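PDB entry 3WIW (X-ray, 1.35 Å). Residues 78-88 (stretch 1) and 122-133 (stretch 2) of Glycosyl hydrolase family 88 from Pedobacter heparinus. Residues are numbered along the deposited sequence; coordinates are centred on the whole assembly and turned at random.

Stretch 1 (78-88) FPGTLWYGYEL
Stretch 2 122-133: YCSYGNAYRVTG

Helices pack closely where a small residue on one lets the other's backbone approach, and a large side chain can then fill the hollow left as they diverge. Residues 78-88 and 122-133 of this family 88 glycosyl hydrolase illustrate the principle. Stretch 1 is helical throughout, with phi/psi near -62/-42. Stretch 2 is helical from 122 to 132. The two run in broadly the same direction, their axes crossing at +31° and approaching to 7.6 Å, and together they bury 508 Å².

The register is set at Gly-80 and Ser-124, whose CA atoms lie 4.7 Å apart. Here stretch 2 makes a wider pi-type turn at 122-126, with Ser-124 at -101/-79 and a weak backbone hydrogen bond from Asn-127 N to Tyr-122 O (3.2 Å). Gly-80 CA comes within 3.1 Å of Cys-123 O. A CB on Gly-80 would point toward stretch 2 and lie 2.6 Å from that same oxygen, a clash, so the absence of a side chain is what permits the approach. Cys-123 O is also occupied by its own helix, accepting a hydrogen bond from Asn-127 ND2 at 2.9 Å. Beside the glycine, Pro-79, its ring puckered C-gamma endo, rests CG against Ser-124 CB at 3.9 Å; Ser-124 has chi1 p.

One turn along, Trp-83 supplies the main bump. With chi1 m (-71°) and chi2 112°, its indole enters a hollow formed by Asn-127, Ala-128, Val-131 and Thr-132, and stretch 2 covers 104 Å² of the residue. Ala-128 suits the floor because its small side chain leaves room for the ring: CA lies over one face, 3.8 Å from the centroid of the six-membered ring in a CH-pi contact, and CB is 3.4 Å from Trp-83 CZ2. Thr-132 CG2 approaches Trp-83 CH2 at 3.6 Å, while its OG1 is turned back by chi1 p to bond Ala-128 O (2.8 Å). Val-131, chi1 t, places CG1 4.0 Å from Trp-83 CE3 and 3.7 Å from Tyr-86 CE2, at the edge of the tyrosine ring; Tyr-86 has chi1 t and chi2 58°.

Farther along, polar groups take over. Glu-87 (m, t, chi3 -80°) meets Arg-130 (t, t, p, chi4 82°) in a two-pronged salt bridge: NH2 donates to OE1 and NH1 to OE2, each at 2.8 Å and nearly straight. The arginine starts sideways from its CA; its chain runs out through two t bonds and then bends at chi3 (p, 54°), which brings the guanidinium to the glutamate. Arg-130 NH2 also donates to Asn-127 OD1 (2.8 Å), which helps fix the charged group. Tyr-84, chi1 m and chi2 -18°, sets CE1 3.6 Å from Asn-127 OD1, and a water donates to both Tyr-84 OH and Asn-127 OD1, at 2.7 Å each. Asn-127, chi1 m and chi2 -47°, thus joins the backbone, the water and the arginine. Beyond the helix, Gly-133 turns to positive phi (65/12).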

ATOM      1  N   PHE A  78      -4.327 -10.088  -1.230  1.00  9.39           N
ATOM      2  CA  PHE A  78      -4.031 -11.473  -0.850  1.00  9.98           C
ATOM      3  C   PHE A  78      -3.231 -12.232  -1.933  1.00  9.60           C
ATOM      4  O   PHE A  78      -2.184 -12.793  -1.614  1.00 10.34           O
ATOM      5  CB  PHE A  78      -5.283 -12.219  -0.446  1.00 10.54           C
ATOM      6  CG  PHE A  78      -5.022 -13.631  -0.028  1.00 10.93           C
ATOM      7  CD1 PHE A  78      -4.288 -13.908   1.127  1.00 11.66           C
ATOM      8  CD2 PHE A  78      -5.503 -14.684  -0.784  1.00 11.05           C
ATOM      9  CE1 PHE A  78      -4.048 -15.213   1.515  1.00 11.10           C
ATOM     10  CE2 PHE A  78      -5.273 -15.996  -0.411  1.00 12.00           C
ATOM     11  CZ  PHE A  78      -4.544 -16.272   0.746  1.00 11.09           C
ATOM     12  N   PRO A  79      -3.665 -12.202  -3.218  1.00 10.31           N
ATOM     13  CA  PRO A  79      -2.792 -12.865  -4.201  1.00 11.95           C
ATOM     14  C   PRO A  79      -1.397 -12.221  -4.260  1.00 10.50           C
ATOM     15  O   PRO A  79      -0.406 -12.930  -4.405  1.00 11.00           O
ATOM     16  CB  PRO A  79      -3.547 -12.739  -5.526  1.00 13.09           C
ATOM     17  CG  PRO A  79      -4.692 -11.809  -5.275  1.00 13.23           C
ATOM     18  CD  PRO A  79      -4.959 -11.796  -3.787  1.00 10.45           C
ATOM     19  N   GLY A  80      -1.303 -10.905  -4.105  1.00 10.35           N
ATOM     20  CA  GLY A  80      -0.006 -10.258  -4.050  1.00 11.35           C
ATOM     21  C   GLY A  80       0.854 -10.770  -2.913  1.00 10.37           C
ATOM     22  O   GLY A  80       2.060 -10.994  -3.074  1.00 11.03           O
ATOM     23  N   THR A  81       0.239 -10.964  -1.754  1.00 10.59           N
ATOM     24  CA  THR A  81       0.943 -11.469  -0.573  1.00  9.78           C
ATOM     25  C   THR A  81       1.450 -12.889  -0.816  1.00 10.20           C
ATOM     26  O   THR A  81       2.568 -13.247  -0.401  1.00 10.68           O
ATOM     27  CB  THR A  81       0.047 -11.380   0.672  1.00 10.07           C
ATOM     28  OG1 THR A  81      -0.447 -10.039   0.756  1.00 10.03           O
ATOM     29  CG2 THR A  81       0.833 -11.702   1.940  1.00 10.83           C
ATOM     30  N   LEU A  82       0.652 -13.689  -1.526  1.00 10.26           N
ATOM     31  CA  LEU A  82       1.091 -15.021  -1.922  1.00 10.84           C
ATOM     32  C   LEU A  82       2.325 -14.957  -2.833  1.00 10.63           C
ATOM     33  O   LEU A  82       3.276 -15.723  -2.648  1.00 12.13           O
ATOM     34  CB  LEU A  82      -0.053 -15.787  -2.608  1.00 12.02           C
ATOM     35  CG  LEU A  82      -1.214 -16.259  -1.715  1.00 12.70           C
ATOM     36  CD1 LEU A  82      -2.354 -16.777  -2.580  1.00 13.71           C
ATOM     37  CD2 LEU A  82      -0.735 -17.331  -0.720  1.00 13.87           C
ATOM     38  N   TRP A  83       2.337 -14.032  -3.802  1.00 11.03           N
ATOM     39  CA  TRP A  83       3.531 -13.862  -4.636  1.00 11.68           C
ATOM     40  C   TRP A  83       4.741 -13.508  -3.784  1.00 11.60           C
ATOM     41  O   TRP A  83       5.826 -14.076  -3.948  1.00 11.65           O
ATOM     42  CB  TRP A  83       3.330 -12.801  -5.733  1.00 11.44           C
ATOM     43  CG  TRP A  83       2.403 -13.265  -6.820  1.00 10.67           C
ATOM     44  CD1 TRP A  83       1.157 -12.776  -7.095  1.00 11.59           C
ATOM     45  CD2 TRP A  83       2.622 -14.359  -7.727  1.00 11.57           C
ATOM     46  NE1 TRP A  83       0.606 -13.469  -8.150  1.00 12.05           N
ATOM     47  CE2 TRP A  83       1.476 -14.458  -8.543  1.00 12.53           C
ATOM     48  CE3 TRP A  83       3.676 -15.260  -7.924  1.00 12.93           C
ATOM     49  CZ2 TRP A  83       1.352 -15.425  -9.551  1.00 13.23           C
ATOM     50  CZ3 TRP A  83       3.550 -16.223  -8.908  1.00 13.38           C
ATOM     51  CH2 TRP A  83       2.402 -16.284  -9.728  1.00 14.09           C
ATOM     52  N   TYR A  84       4.569 -12.569  -2.860  1.00 11.59           N
ATOM     53  CA  TYR A  84       5.672 -12.218  -1.973  1.00 11.09           C
ATOM     54  C   TYR A  84       6.136 -13.388  -1.078  1.00 11.39           C
ATOM     55  O   TYR A  84       7.334 -13.591  -0.884  1.00 12.01           O
ATOM     56  CB  TYR A  84       5.306 -11.011  -1.122  1.00 11.40           C
ATOM     57  CG  TYR A  84       5.300  -9.668  -1.836  1.00 11.40           C
ATOM     58  CD1 TYR A  84       5.954  -9.471  -3.069  1.00 14.07           C
ATOM     59  CD2 TYR A  84       4.625  -8.591  -1.274  1.00 11.63           C
ATOM     60  CE1 TYR A  84       5.945  -8.223  -3.687  1.00 13.76           C
ATOM     61  CE2 TYR A  84       4.603  -7.355  -1.890  1.00 11.36           C
ATOM     62  CZ  TYR A  84       5.276  -7.161  -3.078  1.00 12.65           C
ATOM     63  OH  TYR A  84       5.266  -5.915  -3.673  1.00 14.23           O
ATOM     64  N   GLY A  85       5.195 -14.171  -0.556  1.00 12.25           N
ATOM     65  CA  GLY A  85       5.520 -15.349   0.222  1.00 13.14           C
ATOM     66  C   GLY A  85       6.336 -16.330  -0.607  1.00 13.64           C
ATOM     67  O   GLY A  85       7.300 -16.907  -0.116  1.00 14.24           O
ATOM     68  N   TYR A  86       5.977 -16.487  -1.884  1.00 13.06           N
ATOM     69  CA  TYR A  86       6.745 -17.325  -2.795  1.00 14.80           C
ATOM     70  C   TYR A  86       8.159 -16.781  -2.999  1.00 15.47           C
ATOM     71  O   TYR A  86       9.133 -17.534  -2.961  1.00 16.26           O
ATOM     72  CB  TYR A  86       6.025 -17.443  -4.142  1.00 15.24           C
ATOM     73  CG  TYR A  86       6.867 -18.076  -5.222  1.00 15.70           C
ATOM     74  CD1 TYR A  86       7.404 -19.348  -5.059  1.00 17.47           C
ATOM     75  CD2 TYR A  86       7.116 -17.411  -6.413  1.00 17.24           C
ATOM     76  CE1 TYR A  86       8.180 -19.940  -6.048  1.00 18.44           C
ATOM     77  CE2 TYR A  86       7.874 -17.995  -7.397  1.00 19.25           C
ATOM     78  CZ  TYR A  86       8.410 -19.254  -7.218  1.00 19.74           C
ATOM     79  OH  TYR A  86       9.168 -19.812  -8.223  1.00 22.83           O
ATOM     80  N   GLU A  87       8.280 -15.472  -3.200  1.00 13.96           N
ATOM     81  CA  GLU A  87       9.603 -14.882  -3.409  1.00 14.62           C
ATOM     82  C   GLU A  87      10.509 -15.028  -2.188  1.00 15.48           C
ATOM     83  O   GLU A  87      11.706 -15.293  -2.320  1.00 17.57           O
ATOM     84  CB  GLU A  87       9.489 -13.412  -3.804  1.00 13.79           C
ATOM     85  CG  GLU A  87       8.869 -13.213  -5.158  1.00 15.05           C
ATOM     86  CD  GLU A  87       8.947 -11.772  -5.576  1.00 14.63           C
ATOM     87  OE1 GLU A  87       8.108 -10.981  -5.108  1.00 15.49           O
ATOM     88  OE2 GLU A  87       9.865 -11.419  -6.351  1.00 17.21           O
ATOM     89  N   LEU A  88       9.948 -14.879  -0.991  1.00 14.53           N
ATOM     90  CA  LEU A  88      10.728 -15.002   0.227  1.00 15.85           C
ATOM     91  C   LEU A  88      11.199 -16.432   0.421  1.00 17.48           C
ATOM     92  O   LEU A  88      12.351 -16.675   0.782  1.00 19.07           O
ATOM     93  CB  LEU A  88       9.897 -14.558   1.437  1.00 14.75           C
ATOM     94  CG  LEU A  88       9.638 -13.055   1.570  1.00 13.60           C
ATOM     95  CD1 LEU A  88       8.507 -12.757   2.533  1.00 14.84           C
ATOM     96  CD2 LEU A  88      10.901 -12.319   2.005  1.00 15.42           C
ATOM     97  N   TYR A 122      -2.530  -4.371 -10.207  1.00  9.41           N
ATOM     98  CA  TYR A 122      -1.074  -4.349 -10.213  1.00  9.59           C
ATOM     99  C   TYR A 122      -0.470  -5.151  -9.038  1.00  9.24           C
ATOM    100  O   TYR A 122       0.563  -5.812  -9.202  1.00 10.97           O
ATOM    101  CB  TYR A 122      -0.526  -2.923 -10.301  1.00  9.64           C
ATOM    102  CG  TYR A 122       0.936  -2.887 -10.694  1.00 10.27           C
ATOM    103  CD1 TYR A 122       1.343  -3.317 -11.958  1.00 10.85           C
ATOM    104  CD2 TYR A 122       1.907  -2.430  -9.800  1.00 10.44           C
ATOM    105  CE1 TYR A 122       2.691  -3.290 -12.316  1.00 11.71           C
ATOM    106  CE2 TYR A 122       3.259  -2.412 -10.128  1.00 10.34           C
ATOM    107  CZ  TYR A 122       3.639  -2.826 -11.414  1.00 11.80           C
ATOM    108  OH  TYR A 122       4.974  -2.812 -11.794  1.00 14.06           O
ATOM    109  N   CYS A 123      -1.096  -5.143  -7.854  1.00  9.70           N
ATOM    110  CA  CYS A 123      -0.624  -6.006  -6.772  1.00 10.40           C
ATOM    111  C   CYS A 123      -0.782  -7.490  -7.049  1.00 10.36           C
ATOM    112  O   CYS A 123      -0.057  -8.293  -6.477  1.00 10.76           O
ATOM    113  CB  CYS A 123      -1.317  -5.672  -5.443  1.00 10.44           C
ATOM    114  SG  CYS A 123      -1.020  -3.994  -4.840  1.00 11.20           S
ATOM    115  N   SER A 124      -1.724  -7.853  -7.915  1.00  9.90           N
ATOM    116  CA  SER A 124      -1.998  -9.263  -8.162  1.00  9.89           C
ATOM    117  C   SER A 124      -1.339  -9.697  -9.466  1.00  9.95           C
ATOM    118  O   SER A 124      -0.246 -10.284  -9.453  1.00 11.20           O
ATOM    119  CB  SER A 124      -3.518  -9.514  -8.139  1.00 10.44           C
ATOM    120  OG  SER A 124      -4.184  -8.689  -9.074  1.00 11.34           O
ATOM    121  N   TYR A 125      -1.974  -9.352 -10.586  1.00 10.36           N
ATOM    122  CA  TYR A 125      -1.427  -9.612 -11.918  1.00 10.69           C
ATOM    123  C   TYR A 125      -0.054  -8.976 -12.119  1.00 10.88           C
ATOM    124  O   TYR A 125       0.798  -9.567 -12.784  1.00 11.23           O
ATOM    125  CB  TYR A 125      -2.360  -9.091 -13.019  1.00 11.79           C
ATOM    126  CG  TYR A 125      -3.515 -10.004 -13.331  1.00 11.78           C
ATOM    127  CD1 TYR A 125      -4.631 -10.062 -12.498  1.00 12.25           C
ATOM    128  CD2 TYR A 125      -3.492 -10.834 -14.453  1.00 13.05           C
ATOM    129  CE1 TYR A 125      -5.681 -10.909 -12.777  1.00 13.26           C
ATOM    130  CE2 TYR A 125      -4.546 -11.677 -14.735  1.00 13.86           C
ATOM    131  CZ  TYR A 125      -5.642 -11.706 -13.907  1.00 12.89           C
ATOM    132  OH  TYR A 125      -6.693 -12.557 -14.199  1.00 13.77           O
ATOM    133  N   GLY A 126       0.172  -7.775 -11.578  1.00 10.85           N
ATOM    134  CA  GLY A 126       1.454  -7.112 -11.795  1.00 12.25           C
ATOM    135  C   GLY A 126       2.606  -7.908 -11.199  1.00 11.38           C
ATOM    136  O   GLY A 126       3.629  -8.165 -11.862  1.00 12.32           O
ATOM    137  N   ASN A 127       2.440  -8.304  -9.937  1.00 10.05           N
ATOM    138  CA  ASN A 127       3.422  -9.165  -9.303  1.00 10.28           C
ATOM    139  C   ASN A 127       3.560 -10.505 -10.020  1.00 11.19           C
ATOM    140  O   ASN A 127       4.673 -11.002 -10.200  1.00 12.02           O
ATOM    141  CB  ASN A 127       3.085  -9.361  -7.821  1.00 10.94           C
ATOM    142  CG  ASN A 127       3.588  -8.225  -6.972  1.00 11.74           C
ATOM    143  OD1 ASN A 127       4.746  -7.810  -7.104  1.00 11.27           O
ATOM    144  ND2 ASN A 127       2.721  -7.673  -6.139  1.00 11.16           N
ATOM    145  N   ALA A 128       2.436 -11.075 -10.443  1.00 11.51           N
ATOM    146  CA  ALA A 128       2.429 -12.347 -11.142  1.00 12.18           C
ATOM    147  C   ALA A 128       3.299 -12.253 -12.400  1.00 12.20           C
ATOM    148  O   ALA A 128       4.120 -13.132 -12.669  1.00 13.45           O
ATOM    149  CB  ALA A 128       1.017 -12.695 -11.543  1.00 12.89           C
ATOM    150  N   TYR A 129       3.116 -11.200 -13.187  1.00 12.19           N
ATOM    151  CA  TYR A 129       3.850 -11.069 -14.436  1.00 14.02           C
ATOM    152  C   TYR A 129       5.334 -10.805 -14.168  1.00 14.09           C
ATOM    153  O   TYR A 129       6.199 -11.340 -14.874  1.00 15.39           O
ATOM    154  CB  TYR A 129       3.259  -9.973 -15.308  1.00 13.72           C
ATOM    155  CG  TYR A 129       3.851  -9.978 -16.694  1.00 15.53           C
ATOM    156  CD1 TYR A 129       3.671 -11.074 -17.551  1.00 15.93           C
ATOM    157  CD2 TYR A 129       4.611  -8.905 -17.148  1.00 16.94           C
ATOM    158  CE1 TYR A 129       4.216 -11.096 -18.826  1.00 16.84           C
ATOM    159  CE2 TYR A 129       5.167  -8.919 -18.427  1.00 18.13           C
ATOM    160  CZ  TYR A 129       4.958 -10.025 -19.251  1.00 18.26           C
ATOM    161  OH  TYR A 129       5.477 -10.085 -20.525  1.00 21.61           O
ATOM    162  N   ARG A 130       5.629 -10.014 -13.133  1.00 12.95           N
ATOM    163  CA  ARG A 130       7.016  -9.738 -12.791  1.00 13.00           C
ATOM    164  C   ARG A 130       7.726 -11.034 -12.377  1.00 13.53           C
ATOM    165  O   ARG A 130       8.846 -11.331 -12.818  1.00 15.56           O
ATOM    166  CB  ARG A 130       7.090  -8.702 -11.669  1.00 13.32           C
ATOM    167  CG  ARG A 130       8.520  -8.407 -11.227  1.00 13.62           C
ATOM    168  CD  ARG A 130       8.558  -7.410 -10.057  1.00 13.72           C
ATOM    169  NE  ARG A 130       7.716  -7.863  -8.950  1.00 13.75           N
ATOM    170  CZ  ARG A 130       8.101  -8.752  -8.038  1.00 13.70           C
ATOM    171  NH1 ARG A 130       9.332  -9.264  -8.076  1.00 14.36           N
ATOM    172  NH2 ARG A 130       7.250  -9.134  -7.098  1.00 13.66           N
ATOM    173  N   VAL A 131       7.067 -11.814 -11.530  1.00 12.59           N
ATOM    174  CA  VAL A 131       7.686 -13.023 -10.998  1.00 15.20           C
ATOM    175  C   VAL A 131       7.854 -14.117 -12.070  1.00 15.21           C
ATOM    176  O   VAL A 131       8.907 -14.760 -12.152  1.00 17.14           O
ATOM    177  CB  VAL A 131       6.912 -13.548  -9.763  1.00 14.24           C
ATOM    178  CG1 VAL A 131       7.409 -14.939  -9.353  1.00 16.12           C
ATOM    179  CG2 VAL A 131       7.030 -12.551  -8.583  1.00 14.80           C
ATOM    180  N   THR A 132       6.836 -14.313 -12.912  1.00 15.29           N
ATOM    181  CA  THR A 132       6.787 -15.476 -13.792  1.00 15.96           C
ATOM    182  C   THR A 132       7.082 -15.175 -15.261  1.00 16.64           C
ATOM    183  O   THR A 132       7.468 -16.079 -16.002  1.00 18.82           O
ATOM    184  CB  THR A 132       5.403 -16.148 -13.736  1.00 15.87           C
ATOM    185  OG1 THR A 132       4.434 -15.317 -14.390  1.00 15.26           O
ATOM    186  CG2 THR A 132       4.977 -16.457 -12.295  1.00 16.54           C
ATOM    187  N   GLY A 133       6.857 -13.935 -15.695  1.00 15.96           N
ATOM    188  CA  GLY A 133       6.940 -13.586 -17.109  1.00 16.73           C
ATOM    189  C   GLY A 133       5.897 -14.265 -17.989  1.00 17.35           C
ATOM    190  O   GLY A 133       5.989 -14.233 -19.213  1.00 18.70           O
TER
HETATM  191  O   HOH W   1       6.055  -5.611  -6.264  1.00 13.48           O